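Local structure of Myo-inositol phosphohydrolase (Mitsuokella multacida, 4WU3) at residues R147-I151 against D594-Q598; G339-D345 against N432-G438; R440-L445 against T510-W514. The protein probably hydrolyses phosphate esters of myo-inositol, phytate among them, and binds inositol-(1,3,4,5)-tetrakisphosphate in a pocket of the protein-tyrosine-phosphatase-like kind. The protein carries 2 engineered substitutions. One frame throughout, in Å; residues are numbered along the deposited sequence.

Contact 1: residues R147-I151 against D594-Q598; sequences RTEDI and DYYHQ. With 4IP (inositol-(1,3,4,5)-tetrakisphosphate), chain F.
Arg147 grips the carboxylate of Asp594 side-on, in a salt bridge that uses one nitrogen for each oxygen. NE reaches Asp594 OD2 at 3.0 Å, nearly straight at 167° and within the guanidinium plane, yet it meets that oxygen from above the carboxylate plane; NH2 of Arg147 takes Asp594 OD1, also at 3.0 Å, on its syn side. The two flat groups are turned 52° against each other, so the grip is twisted rather than coplanar. The arginine chain, extended from CG to NE, reaches across to the helix of Asp594, while its NH1 is held by Asn144. Water carries the next layer. One molecule lies 2.6 Å from Asp150 OD1 and 2.5 Å from Tyr595 OH; a second takes a bond from Gln598 NE2 at 2.6 Å and donates to the carbonyl of Asp150. Thr148, at the N-cap of helix 149-161, gives its hydroxyl to Asp150 OD1. Beneath these polar links lies Ile151: its CD1 rests 3.9 Å from Tyr595 CE1, oblique to the ring, and touches the amide end of Gln598, while CG2 packs on Asp594 CB. The arrangement is a helix-to-helix junction in which the capped start of 149-161 meets the early turns of 593-613, closing over 442 intervening residues, and the second helix carries Tyr596 of the inositol phosphate pocket.

Contact 2: residues G339-D345 against N432-G438; sequences GYIWRLD and NAVSWYG. With 4IP (inositol-(1,3,4,5)-tetrakisphosphate), chain F.
Arg343 N donates to Ser435 O at 2.9 Å and Ser435 N to Arg343 O at 3.0 Å, the core of an antiparallel ladder between strands 342-345 and 432-438 whose short axes run at 142°. Tyr340 and Ile341 both face Tyr437, a classic beta bulge: Tyr340 N and Ile341 O each bond to the Tyr437 backbone. The aromatic contacts gather round Trp436. The edge of its six-membered ring, at CE3, stands over the face of Trp342 in an edge-to-face pair with planes 56° apart, and Gly339 CA lies over the five-membered ring of Trp436 in a CH-pi contact, 3.6 Å from the centroid. A water joins Trp436 NE1 to Gly339 O. Among the polar side chains, Ser435 OG donates to Asp345 OD1 at 2.9 Å on the syn side, and Asp345 also pairs with Arg422. With CG anti to the backbone N (chi1 171°) and the chain extended to NE, Arg343 passes the Tyr437 ring to the ligand phosphate. Its NH2 donates to O6P of the inositol phosphate at 2.6 Å, while NH1 bonds O5P of the same group at 3.2 Å, and a water links NH1 to Ser435 OG. The chemistry is thus divided between the two faces of the sheet: the indoles pack on one, Trp342 also against Val434, while the other presents a cationic group, set among serine, carboxylate and water, to a phosphate of the ligand.

Contact 3: residues R440-L445 against T510-W514; sequences RDWGNL and TDHIW. With 4IP (inositol-(1,3,4,5)-tetrakisphosphate), chain F.
Asp441 and Asp511 bring their carboxylates together at the bound inositol phosphate, OD2 to OD2 at 2.8 Å, with planes almost perpendicular. Asp511, its CG anti to the backbone N (chi1 -168°), holds OD2 2.7 Å from O5P of the ligand; Asp441 OD2 lies 3.2 Å from the same oxygen. Beside them the edge of the His512 ring faces the carbonyl of Arg440, while ND1 sends a weak bond to the ligand's OPF at 3.4 Å. The second shell is built on Trp442, whose NE1 donates to the carbonyl of Asp511 at 2.9 Å and 160°, the oxygen close to the indole plane. Thr510 CG2 lies over a face of that ring, 3.6 Å from Trp442 NE1, and touches Leu445 CD1; Ile513 CG2 meets Trp442 CZ2. A phenylalanine in place of Trp442 would probably leave the Asp511 carbonyl without this donor and free the backbone beside the pocket to shift. A water bridges Asp441 O and Asp511 N, tying the two loops together again. Outside, Trp591 meets His512 edge-to-face. The two loops form one wall of the ligand pocket in a PTP-like inositol phosphatase domain, with two acidic side chains set beside a phosphate of the ligand.

All three contacts touch the same inositol phosphate, from different parts of the chain. Contacts 2 and 3 have centres about 13 Å apart and adjoin in sequence, so strand 432-438 leads almost directly into the loop carrying Asp441; Arg343 from one and Asp511 from the other approach the same phosphate, P3. Contact 1 lies about 13 Å from contact 3, centre to centre, and packs against it: Tyr595 CD1 is 3.7 Å from Ile513 CG2. Tyr596 points toward the P5 phosphate, at a modelled distance too short to interpret, and His512 bonds weakly to an oxygen of the same group. Contacts 1 and 2 stay about 13 Å apart at their nearest atoms, linked through the ligand.

Contact 1: residues R147-I151 against D594-Q598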
loop_
_atom_site.group_PDB
_atom_site.type_symbol
_atom_site.label_atom_id
_atom_site.label_comp_id
_atom_site.label_asym_id
_atom_site.label_seq_id
_atom_site.Cartn_x
_atom_site.Cartn_y
_atom_site.Cartn_z
ATOM N N ARG A 147 8.398 -13.509 -3.184
ATOM C CA ARG A 147 9.207 -14.354 -4.033
ATOM C C ARG A 147 9.165 -13.979 -5.511
ATOM O O ARG A 147 8.139 -13.553 -6.040
ATOM C CB ARG A 147 8.770 -15.797 -3.867
ATOM C CG ARG A 147 9.191 -16.387 -2.548
ATOM C CD ARG A 147 8.527 -17.725 -2.280
ATOM N NE ARG A 147 9.067 -18.289 -1.057
ATOM C CZ ARG A 147 8.399 -19.090 -0.237
ATOM N NH1 ARG A 147 7.145 -19.433 -0.493
ATOM N NH2 ARG A 147 8.989 -19.539 0.853
ATOM N N THR A 148 10.304 -14.161 -6.167
ATOM C CA THR A 148 10.410 -14.015 -7.598
ATOM C C THR A 148 9.977 -15.302 -8.336
ATOM O O THR A 148 9.964 -16.398 -7.775
ATOM C CB THR A 148 11.865 -13.734 -7.989
ATOM O OG1 THR A 148 12.643 -14.914 -7.759
ATOM C CG2 THR A 148 12.450 -12.578 -7.182
ATOM N N GLU A 149 9.663 -15.147 -9.614
ATOM C CA GLU A 149 9.276 -16.252 -10.468
ATOM C C GLU A 149 10.257 -17.432 -10.402
ATOM O O GLU A 149 9.832 -18.580 -10.400
ATOM C CB GLU A 149 9.167 -15.745 -11.904
ATOM C CG GLU A 149 8.666 -16.763 -12.907
ATOM C CD GLU A 149 8.823 -16.285 -14.338
ATOM O OE1 GLU A 149 8.462 -15.121 -14.625
ATOM O OE2 GLU A 149 9.306 -17.073 -15.177
ATOM N N ASP A 150 11.563 -17.168 -10.358
ATOM C CA ASP A 150 12.527 -18.269 -10.439
ATOM C C ASP A 150 12.683 -19.036 -9.126
ATOM O O ASP A 150 13.317 -20.084 -9.086
ATOM C CB ASP A 150 13.899 -17.825 -10.972
ATOM C CG ASP A 150 14.365 -16.528 -10.396
ATOM O OD1 ASP A 150 14.220 -16.358 -9.177
ATOM O OD2 ASP A 150 14.906 -15.693 -11.158
ATOM N N ILE A 151 12.112 -18.516 -8.056
ATOM C CA ILE A 151 11.963 -19.302 -6.847
ATOM C C ILE A 151 10.599 -20.008 -6.859
ATOM O O ILE A 151 10.496 -21.195 -6.526
ATOM C CB ILE A 151 12.096 -18.417 -5.600
ATOM C CG1 ILE A 151 13.554 -18.013 -5.391
ATOM C CG2 ILE A 151 11.601 -19.150 -4.372
ATOM C CD1 ILE A 151 14.456 -19.185 -5.070
ATOM N N ASP A 594 15.053 -18.869 1.133
ATOM C CA ASP A 594 14.638 -19.572 -0.080
ATOM C C ASP A 594 15.824 -20.059 -0.907
ATOM O O ASP A 594 15.731 -21.083 -1.582
ATOM C CB ASP A 594 13.757 -18.662 -0.952
ATOM C CG ASP A 594 12.408 -18.347 -0.306
ATOM O OD1 ASP A 594 11.934 -19.152 0.536
ATOM O OD2 ASP A 594 11.816 -17.293 -0.647
ATOM N N TYR A 595 16.925 -19.310 -0.874
ATOM C CA TYR A 595 18.116 -19.648 -1.685
ATOM C C TYR A 595 18.950 -20.770 -1.059
ATOM O O TYR A 595 19.484 -21.616 -1.780
ATOM C CB TYR A 595 18.959 -18.403 -1.985
ATOM C CG TYR A 595 18.190 -17.371 -2.788
ATOM C CD1 TYR A 595 18.056 -17.484 -4.168
ATOM C CD2 TYR A 595 17.561 -16.312 -2.157
ATOM C CE1 TYR A 595 17.336 -16.558 -4.895
ATOM C CE2 TYR A 595 16.837 -15.380 -2.873
ATOM C CZ TYR A 595 16.726 -15.499 -4.238
ATOM O OH TYR A 595 15.990 -14.556 -4.923
ATOM N N TYR A 596 19.044 -20.788 0.268
ATOM C CA TYR A 596 19.593 -21.943 0.980
ATOM C C TYR A 596 18.748 -23.184 0.717
ATOM O O TYR A 596 19.273 -24.274 0.508
ATOM C CB TYR A 596 19.598 -21.703 2.483
ATOM C CG TYR A 596 20.637 -20.731 2.987
ATOM C CD1 TYR A 596 21.936 -20.746 2.496
ATOM C CD2 TYR A 596 20.333 -19.831 4.004
ATOM C CE1 TYR A 596 22.894 -19.868 2.981
ATOM C CE2 TYR A 596 21.287 -18.948 4.494
ATOM C CZ TYR A 596 22.563 -18.966 3.978
ATOM O OH TYR A 596 23.515 -18.093 4.472
ATOM N N HIS A 597 17.430 -23.018 0.735
ATOM C CA HIS A 597 16.547 -24.154 0.522
ATOM C C HIS A 597 16.751 -24.723 -0.869
ATOM O O HIS A 597 16.784 -25.934 -1.066
ATOM C CB HIS A 597 15.088 -23.754 0.682
ATOM C CG HIS A 597 14.136 -24.783 0.164
ATOM N ND1 HIS A 597 13.879 -25.961 0.833
ATOM C CD2 HIS A 597 13.405 -24.828 -0.972
ATOM C CE1 HIS A 597 13.017 -26.681 0.138
ATOM N NE2 HIS A 597 12.714 -26.016 -0.961
ATOM N N GLN A 598 16.868 -23.831 -1.840
ATOM C CA GLN A 598 17.080 -24.233 -3.211
ATOM C C GLN A 598 18.414 -24.993 -3.322
ATOM O O GLN A 598 18.526 -25.966 -4.067
ATOM C CB GLN A 598 17.046 -22.989 -4.098
ATOM C CG GLN A 598 17.396 -23.191 -5.556
ATOM C CD GLN A 598 17.036 -21.974 -6.377
ATOM O OE1 GLN A 598 17.419 -20.850 -6.048
ATOM N NE2 GLN A 598 16.280 -22.186 -7.451
HETATM C C1 4IP F . 29.470 -16.107 0.130
HETATM O O1 4IP F . 30.487 -17.034 -0.252
HETATM C C2 4IP F . 30.072 -14.722 0.329
HETATM O O2 4IP F . 31.134 -14.796 1.270
HETATM C C3 4IP F . 29.043 -13.734 0.861
HETATM O O3 4IP F . 29.661 -12.461 1.066
HETATM C C4 4IP F . 28.414 -14.218 2.164
HETATM O O4 4IP F . 27.391 -13.296 2.559
HETATM C C5 4IP F . 27.811 -15.605 1.974
HETATM O O5 4IP F . 27.269 -16.089 3.205
HETATM C C6 4IP F . 28.842 -16.596 1.434
HETATM O O6 4IP F . 28.239 -17.874 1.223
HETATM P P1 4IP F . 30.985 -17.205 -1.770
HETATM O O1P 4IP F . 29.835 -17.879 -2.467
HETATM O O2P 4IP F . 32.225 -18.047 -1.619
HETATM O O3P 4IP F . 31.278 -15.800 -2.231
HETATM P P3 4IP F . 29.074 -11.146 0.337
HETATM O O4P 4IP F . 27.578 -11.274 0.502
HETATM O O5P 4IP F . 29.571 -11.265 -1.086
HETATM O O6P 4IP F . 29.661 -9.992 1.110
HETATM P P4 4IP F . 27.328 -12.657 4.042
HETATM O O7P 4IP F . 28.726 -12.153 4.307
HETATM O O8P 4IP F . 26.307 -11.556 3.887
HETATM O O9P 4IP F . 26.896 -13.821 4.913
HETATM P P5 4IP F . 25.906 -16.957 3.197
HETATM O OPF 4IP F . 25.125 -16.474 1.984
HETATM O OPG 4IP F . 25.278 -16.607 4.530
HETATM O OPH 4IP F . 26.379 -18.388 3.082
HETATM O O HOH W 1 12.824 -14.912 -3.984
HETATM O O HOH W 2 15.751 -15.291 -7.337
HETATM O O HOH W 3 15.875 -20.759 -9.601
#

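Contact 2: residues G339-D345 against N432-G438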
loop_
_atom_site.group_PDB
_atom_site.type_symbol
_atom_site.label_atom_id
_atom_site.label_comp_id
_atom_site.label_asym_id
_atom_site.label_seq_id
_atom_site.Cartn_x
_atom_site.Cartn_y
_atom_site.Cartn_z
ATOM N N GLY A 339 26.589 -2.221 -9.200
ATOM C CA GLY A 339 27.699 -1.848 -8.331
ATOM C C GLY A 339 27.761 -0.351 -8.097
ATOM O O GLY A 339 27.465 0.442 -8.987
ATOM N N TYR A 340 28.153 0.038 -6.890
ATOM C CA TYR A 340 28.293 1.446 -6.561
ATOM C C TYR A 340 29.550 1.745 -5.721
ATOM O O TYR A 340 29.778 2.893 -5.331
ATOM C CB TYR A 340 27.052 1.906 -5.804
ATOM C CG TYR A 340 26.818 1.059 -4.581
ATOM C CD1 TYR A 340 27.526 1.302 -3.419
ATOM C CD2 TYR A 340 25.922 -0.001 -4.595
ATOM C CE1 TYR A 340 27.342 0.531 -2.288
ATOM C CE2 TYR A 340 25.726 -0.782 -3.461
ATOM C CZ TYR A 340 26.447 -0.506 -2.310
ATOM O OH TYR A 340 26.295 -1.244 -1.153
ATOM N N ILE A 341 30.359 0.727 -5.442
ATOM C CA ILE A 341 31.585 0.929 -4.668
ATOM C C ILE A 341 32.634 -0.134 -4.965
ATOM O O ILE A 341 32.307 -1.279 -5.283
ATOM C CB ILE A 341 31.286 0.927 -3.149
ATOM C CG1 ILE A 341 32.452 1.522 -2.353
ATOM C CG2 ILE A 341 30.985 -0.481 -2.660
ATOM C CD1 ILE A 341 32.171 1.694 -0.875
ATOM N N TRP A 342 33.899 0.249 -4.854
ATOM C CA TRP A 342 34.975 -0.724 -4.909
ATOM C C TRP A 342 35.188 -1.300 -3.513
ATOM O O TRP A 342 35.602 -0.618 -2.577
ATOM C CB TRP A 342 36.265 -0.113 -5.451
ATOM C CG TRP A 342 36.247 0.107 -6.934
ATOM C CD1 TRP A 342 36.173 1.304 -7.575
ATOM C CD2 TRP A 342 36.299 -0.898 -7.961
ATOM N NE1 TRP A 342 36.171 1.114 -8.944
ATOM C CE2 TRP A 342 36.251 -0.229 -9.204
ATOM C CE3 TRP A 342 36.374 -2.296 -7.950
ATOM C CZ2 TRP A 342 36.278 -0.909 -10.421
ATOM C CZ3 TRP A 342 36.393 -2.971 -9.156
ATOM C CH2 TRP A 342 36.358 -2.277 -10.377
ATOM N N ARG A 343 34.863 -2.573 -3.386
ATOM C CA ARG A 343 35.022 -3.294 -2.153
ATOM C C ARG A 343 36.424 -3.865 -2.093
ATOM O O ARG A 343 36.931 -4.391 -3.080
ATOM C CB ARG A 343 34.016 -4.434 -2.132
ATOM C CG ARG A 343 34.196 -5.424 -0.998
ATOM C CD ARG A 343 33.191 -6.558 -1.132
ATOM N NE ARG A 343 32.991 -7.272 0.126
ATOM C CZ ARG A 343 32.148 -8.293 0.282
ATOM N NH1 ARG A 343 31.423 -8.731 -0.738
ATOM N NH2 ARG A 343 32.033 -8.884 1.463
ATOM N N LEU A 344 37.042 -3.758 -0.927
ATOM C CA LEU A 344 38.285 -4.453 -0.645
ATOM C C LEU A 344 37.992 -5.887 -0.214
ATOM O O LEU A 344 37.608 -6.122 0.923
ATOM C CB LEU A 344 39.032 -3.723 0.470
ATOM C CG LEU A 344 40.271 -4.408 1.044
ATOM C CD1 LEU A 344 41.301 -4.666 -0.045
ATOM C CD2 LEU A 344 40.844 -3.522 2.141
ATOM N N ASP A 345 38.176 -6.841 -1.122
ATOM C CA ASP A 345 37.891 -8.250 -0.838
ATOM C C ASP A 345 38.934 -8.816 0.102
ATOM O O ASP A 345 38.613 -9.502 1.066
ATOM C CB ASP A 345 37.887 -9.081 -2.125
ATOM C CG ASP A 345 36.659 -8.830 -2.986
ATOM O OD1 ASP A 345 35.636 -8.380 -2.441
ATOM O OD2 ASP A 345 36.715 -9.089 -4.206
ATOM N N ASN A 432 45.995 -5.530 -4.098
ATOM C CA ASN A 432 44.818 -5.911 -3.305
ATOM C C ASN A 432 43.690 -6.414 -4.190
ATOM O O ASN A 432 43.432 -5.851 -5.247
ATOM C CB ASN A 432 44.285 -4.719 -2.505
ATOM C CG ASN A 432 45.331 -4.083 -1.622
ATOM O OD1 ASN A 432 45.932 -4.727 -0.767
ATOM N ND2 ASN A 432 45.553 -2.795 -1.826
ATOM N N ALA A 433 43.009 -7.463 -3.740
ATOM C CA ALA A 433 41.821 -7.983 -4.419
ATOM C C ALA A 433 40.644 -7.039 -4.171
ATOM O O ALA A 433 40.333 -6.719 -3.024
ATOM C CB ALA A 433 41.490 -9.371 -3.886
ATOM N N VAL A 434 39.997 -6.603 -5.246
ATOM C CA VAL A 434 38.861 -5.709 -5.152
ATOM C C VAL A 434 37.733 -6.218 -6.032
ATOM O O VAL A 434 37.956 -7.039 -6.921
ATOM C CB VAL A 434 39.231 -4.277 -5.589
ATOM C CG1 VAL A 434 40.352 -3.721 -4.726
ATOM C CG2 VAL A 434 39.639 -4.252 -7.049
ATOM N N SER A 435 36.524 -5.730 -5.767
ATOM C CA SER A 435 35.352 -6.056 -6.577
ATOM C C SER A 435 34.383 -4.882 -6.663
ATOM O O SER A 435 34.352 -4.013 -5.796
ATOM C CB SER A 435 34.641 -7.307 -6.039
ATOM O OG SER A 435 34.245 -7.138 -4.695
ATOM N N TRP A 436 33.599 -4.841 -7.730
ATOM C CA TRP A 436 32.629 -3.773 -7.900
ATOM C C TRP A 436 31.329 -4.232 -7.256
ATOM O O TRP A 436 30.599 -5.044 -7.811
ATOM C CB TRP A 436 32.448 -3.464 -9.378
ATOM C CG TRP A 436 31.567 -2.277 -9.678
ATOM C CD1 TRP A 436 30.432 -2.278 -10.428
ATOM C CD2 TRP A 436 31.765 -0.920 -9.250
ATOM N NE1 TRP A 436 29.906 -1.016 -10.493
ATOM C CE2 TRP A 436 30.703 -0.163 -9.777
ATOM C CE3 TRP A 436 32.733 -0.277 -8.469
ATOM C CZ2 TRP A 436 30.578 1.211 -9.552
ATOM C CZ3 TRP A 436 32.609 1.087 -8.241
ATOM C CH2 TRP A 436 31.539 1.815 -8.783
ATOM N N TYR A 437 31.069 -3.720 -6.063
ATOM C CA TYR A 437 30.039 -4.257 -5.197
ATOM C C TYR A 437 28.726 -3.540 -5.371
ATOM O O TYR A 437 28.644 -2.330 -5.173
ATOM C CB TYR A 437 30.459 -4.142 -3.729
ATOM C CG TYR A 437 29.474 -4.778 -2.770
ATOM C CD1 TYR A 437 29.507 -6.144 -2.514
ATOM C CD2 TYR A 437 28.504 -4.018 -2.137
ATOM C CE1 TYR A 437 28.604 -6.732 -1.637
ATOM C CE2 TYR A 437 27.588 -4.598 -1.274
ATOM C CZ TYR A 437 27.642 -5.952 -1.028
ATOM O OH TYR A 437 26.737 -6.516 -0.167
ATOM N N GLY A 438 27.696 -4.302 -5.720
ATOM C CA GLY A 438 26.322 -3.799 -5.686
ATOM C C GLY A 438 25.531 -4.509 -4.601
ATOM O O GLY A 438 26.010 -5.457 -4.002
HETATM C C1 4IP F . 29.470 -16.107 0.130
HETATM O O1 4IP F . 30.487 -17.034 -0.252
HETATM C C2 4IP F . 30.072 -14.722 0.329
HETATM O O2 4IP F . 31.134 -14.796 1.270
HETATM C C3 4IP F . 29.043 -13.734 0.861
HETATM O O3 4IP F . 29.661 -12.461 1.066
HETATM C C4 4IP F . 28.414 -14.218 2.164
HETATM O O4 4IP F . 27.391 -13.296 2.559
HETATM C C5 4IP F . 27.811 -15.605 1.974
HETATM O O5 4IP F . 27.269 -16.089 3.205
HETATM C C6 4IP F . 28.842 -16.596 1.434
HETATM O O6 4IP F . 28.239 -17.874 1.223
HETATM P P1 4IP F . 30.985 -17.205 -1.770
HETATM O O1P 4IP F . 29.835 -17.879 -2.467
HETATM O O2P 4IP F . 32.225 -18.047 -1.619
HETATM O O3P 4IP F . 31.278 -15.800 -2.231
HETATM P P3 4IP F . 29.074 -11.146 0.337
HETATM O O4P 4IP F . 27.578 -11.274 0.502
HETATM O O5P 4IP F . 29.571 -11.265 -1.086
HETATM O O6P 4IP F . 29.661 -9.992 1.110
HETATM P P4 4IP F . 27.328 -12.657 4.042
HETATM O O7P 4IP F . 28.726 -12.153 4.307
HETATM O O8P 4IP F . 26.307 -11.556 3.887
HETATM O O9P 4IP F . 26.896 -13.821 4.913
HETATM P P5 4IP F . 25.906 -16.957 3.197
HETATM O OPF 4IP F . 25.125 -16.474 1.984
HETATM O OPG 4IP F . 25.278 -16.607 4.530
HETATM O OPH 4IP F . 26.379 -18.388 3.082
HETATM O O HOH W 4 27.292 0.062 -11.658
HETATM O O HOH W 5 32.071 -8.656 -3.733
#

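Contact 3: residues R440-L445 against T510-W514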
loop_
_atom_site.group_PDB
_atom_site.type_symbol
_atom_site.label_atom_id
_atom_site.label_comp_id
_atom_site.label_asym_id
_atom_site.label_seq_id
_atom_site.Cartn_x
_atom_site.Cartn_y
_atom_site.Cartn_z
ATOM N N ARG A 440 23.473 -6.894 -2.410
ATOM C CA ARG A 440 23.562 -8.368 -2.397
ATOM C C ARG A 440 24.733 -8.956 -3.200
ATOM O O ARG A 440 24.745 -10.147 -3.514
ATOM C CB ARG A 440 22.259 -8.991 -2.893
ATOM C CG ARG A 440 21.136 -8.962 -1.874
ATOM C CD ARG A 440 19.878 -9.576 -2.459
ATOM N NE ARG A 440 18.714 -9.325 -1.620
ATOM C CZ ARG A 440 17.505 -9.822 -1.852
ATOM N NH1 ARG A 440 17.296 -10.610 -2.902
ATOM N NH2 ARG A 440 16.512 -9.543 -1.020
ATOM N N ASP A 441 25.723 -8.132 -3.513
ATOM C CA ASP A 441 26.818 -8.536 -4.403
ATOM C C ASP A 441 26.327 -9.036 -5.779
ATOM O O ASP A 441 26.916 -9.942 -6.375
ATOM C CB ASP A 441 27.699 -9.597 -3.725
ATOM C CG ASP A 441 29.056 -9.755 -4.414
ATOM O OD1 ASP A 441 29.481 -8.802 -5.098
ATOM O OD2 ASP A 441 29.684 -10.832 -4.292
ATOM N N TRP A 442 25.259 -8.433 -6.291
ATOM C CA TRP A 442 24.688 -8.846 -7.573
ATOM C C TRP A 442 24.967 -7.827 -8.684
ATOM O O TRP A 442 24.131 -7.589 -9.561
ATOM C CB TRP A 442 23.180 -9.088 -7.450
ATOM C CG TRP A 442 22.829 -10.341 -6.709
ATOM C CD1 TRP A 442 23.693 -11.297 -6.261
ATOM C CD2 TRP A 442 21.517 -10.795 -6.360
ATOM N NE1 TRP A 442 23.006 -12.304 -5.632
ATOM C CE2 TRP A 442 21.666 -12.027 -5.685
ATOM C CE3 TRP A 442 20.233 -10.273 -6.535
ATOM C CZ2 TRP A 442 20.582 -12.746 -5.193
ATOM C CZ3 TRP A 442 19.152 -10.989 -6.048
ATOM C CH2 TRP A 442 19.337 -12.214 -5.380
ATOM N N GLY A 443 26.167 -7.257 -8.655
ATOM C CA GLY A 443 26.592 -6.289 -9.660
ATOM C C GLY A 443 26.416 -6.719 -11.106
ATOM O O GLY A 443 26.214 -5.880 -11.972
ATOM N N ASN A 444 26.512 -8.012 -11.380
ATOM C CA ASN A 444 26.405 -8.510 -12.751
ATOM C C ASN A 444 25.265 -9.502 -12.941
ATOM O O ASN A 444 25.322 -10.374 -13.820
ATOM C CB ASN A 444 27.719 -9.145 -13.185
ATOM C CG ASN A 444 28.778 -8.118 -13.478
ATOM O OD1 ASN A 444 28.469 -7.009 -13.893
ATOM N ND2 ASN A 444 30.039 -8.471 -13.237
ATOM N N LEU A 445 24.225 -9.355 -12.129
ATOM C CA LEU A 445 23.046 -10.200 -12.247
ATOM C C LEU A 445 22.442 -10.100 -13.644
ATOM O O LEU A 445 22.206 -9.011 -14.156
ATOM C CB LEU A 445 22.009 -9.806 -11.201
ATOM C CG LEU A 445 20.799 -10.734 -11.136
ATOM C CD1 LEU A 445 21.154 -12.076 -10.515
ATOM C CD2 LEU A 445 19.660 -10.072 -10.365
ATOM N N THR A 510 26.528 -16.517 -9.870
ATOM C CA THR A 510 25.943 -15.440 -9.074
ATOM C C THR A 510 26.072 -15.749 -7.595
ATOM O O THR A 510 25.834 -16.870 -7.169
ATOM C CB THR A 510 24.467 -15.224 -9.421
ATOM O OG1 THR A 510 24.352 -14.921 -10.815
ATOM C CG2 THR A 510 23.889 -14.070 -8.594
ATOM N N ASP A 511 26.459 -14.740 -6.821
ATOM C CA ASP A 511 26.682 -14.901 -5.395
ATOM C C ASP A 511 25.380 -15.232 -4.650
ATOM O O ASP A 511 24.300 -14.770 -5.026
ATOM C CB ASP A 511 27.304 -13.620 -4.833
ATOM C CG ASP A 511 27.827 -13.789 -3.431
ATOM O OD1 ASP A 511 27.772 -14.911 -2.885
ATOM O OD2 ASP A 511 28.297 -12.782 -2.875
ATOM N N HIS A 512 25.511 -16.054 -3.608
ATOM C CA HIS A 512 24.413 -16.454 -2.719
ATOM C C HIS A 512 23.491 -17.549 -3.261
ATOM O O HIS A 512 22.683 -18.078 -2.509
ATOM C CB HIS A 512 23.555 -15.255 -2.295
ATOM C CG HIS A 512 24.344 -14.109 -1.755
ATOM N ND1 HIS A 512 24.980 -14.151 -0.534
ATOM C CD2 HIS A 512 24.611 -12.888 -2.276
ATOM C CE1 HIS A 512 25.606 -13.006 -0.324
ATOM N NE2 HIS A 512 25.398 -12.220 -1.367
ATOM N N ILE A 513 23.576 -17.878 -4.547
ATOM C CA ILE A 513 22.573 -18.763 -5.144
ATOM C C ILE A 513 23.161 -20.033 -5.730
ATOM O O ILE A 513 24.355 -20.120 -6.028
ATOM C CB ILE A 513 21.702 -18.051 -6.214
ATOM C CG1 ILE A 513 22.415 -17.959 -7.552
ATOM C CG2 ILE A 513 21.312 -16.652 -5.767
ATOM C CD1 ILE A 513 21.527 -17.394 -8.654
ATOM N N TRP A 514 22.304 -21.036 -5.868
ATOM C CA TRP A 514 22.713 -22.304 -6.439
ATOM C C TRP A 514 23.188 -22.054 -7.867
ATOM O O TRP A 514 22.498 -21.415 -8.643
ATOM C CB TRP A 514 21.553 -23.289 -6.409
ATOM C CG TRP A 514 21.854 -24.543 -7.118
ATOM C CD1 TRP A 514 21.365 -24.930 -8.325
ATOM C CD2 TRP A 514 22.739 -25.583 -6.685
ATOM N NE1 TRP A 514 21.882 -26.153 -8.670
ATOM C CE2 TRP A 514 22.732 -26.574 -7.682
ATOM C CE3 TRP A 514 23.531 -25.770 -5.550
ATOM C CZ2 TRP A 514 23.487 -27.732 -7.587
ATOM C CZ3 TRP A 514 24.278 -26.917 -5.451
ATOM C CH2 TRP A 514 24.250 -27.892 -6.465
HETATM C C1 4IP F . 29.470 -16.107 0.130
HETATM O O1 4IP F . 30.487 -17.034 -0.252
HETATM C C2 4IP F . 30.072 -14.722 0.329
HETATM O O2 4IP F . 31.134 -14.796 1.270
HETATM C C3 4IP F . 29.043 -13.734 0.861
HETATM O O3 4IP F . 29.661 -12.461 1.066
HETATM C C4 4IP F . 28.414 -14.218 2.164
HETATM O O4 4IP F . 27.391 -13.296 2.559
HETATM C C5 4IP F . 27.811 -15.605 1.974
HETATM O O5 4IP F . 27.269 -16.089 3.205
HETATM C C6 4IP F . 28.842 -16.596 1.434
HETATM O O6 4IP F . 28.239 -17.874 1.223
HETATM P P1 4IP F . 30.985 -17.205 -1.770
HETATM O O1P 4IP F . 29.835 -17.879 -2.467
HETATM O O2P 4IP F . 32.225 -18.047 -1.619
HETATM O O3P 4IP F . 31.278 -15.800 -2.231
HETATM P P3 4IP F . 29.074 -11.146 0.337
HETATM O O4P 4IP F . 27.578 -11.274 0.502
HETATM O O5P 4IP F . 29.571 -11.265 -1.086
HETATM O O6P 4IP F . 29.661 -9.992 1.110
HETATM P P4 4IP F . 27.328 -12.657 4.042
HETATM O O7P 4IP F . 28.726 -12.153 4.307
HETATM O O8P 4IP F . 26.307 -11.556 3.887
HETATM O O9P 4IP F . 26.896 -13.821 4.913
HETATM P P5 4IP F . 25.906 -16.957 3.197
HETATM O OPF 4IP F . 25.125 -16.474 1.984
HETATM O OPG 4IP F . 25.278 -16.607 4.530
HETATM O OPH 4IP F . 26.379 -18.388 3.082
HETATM O O HOH W 6 27.500 -12.113 -8.014
#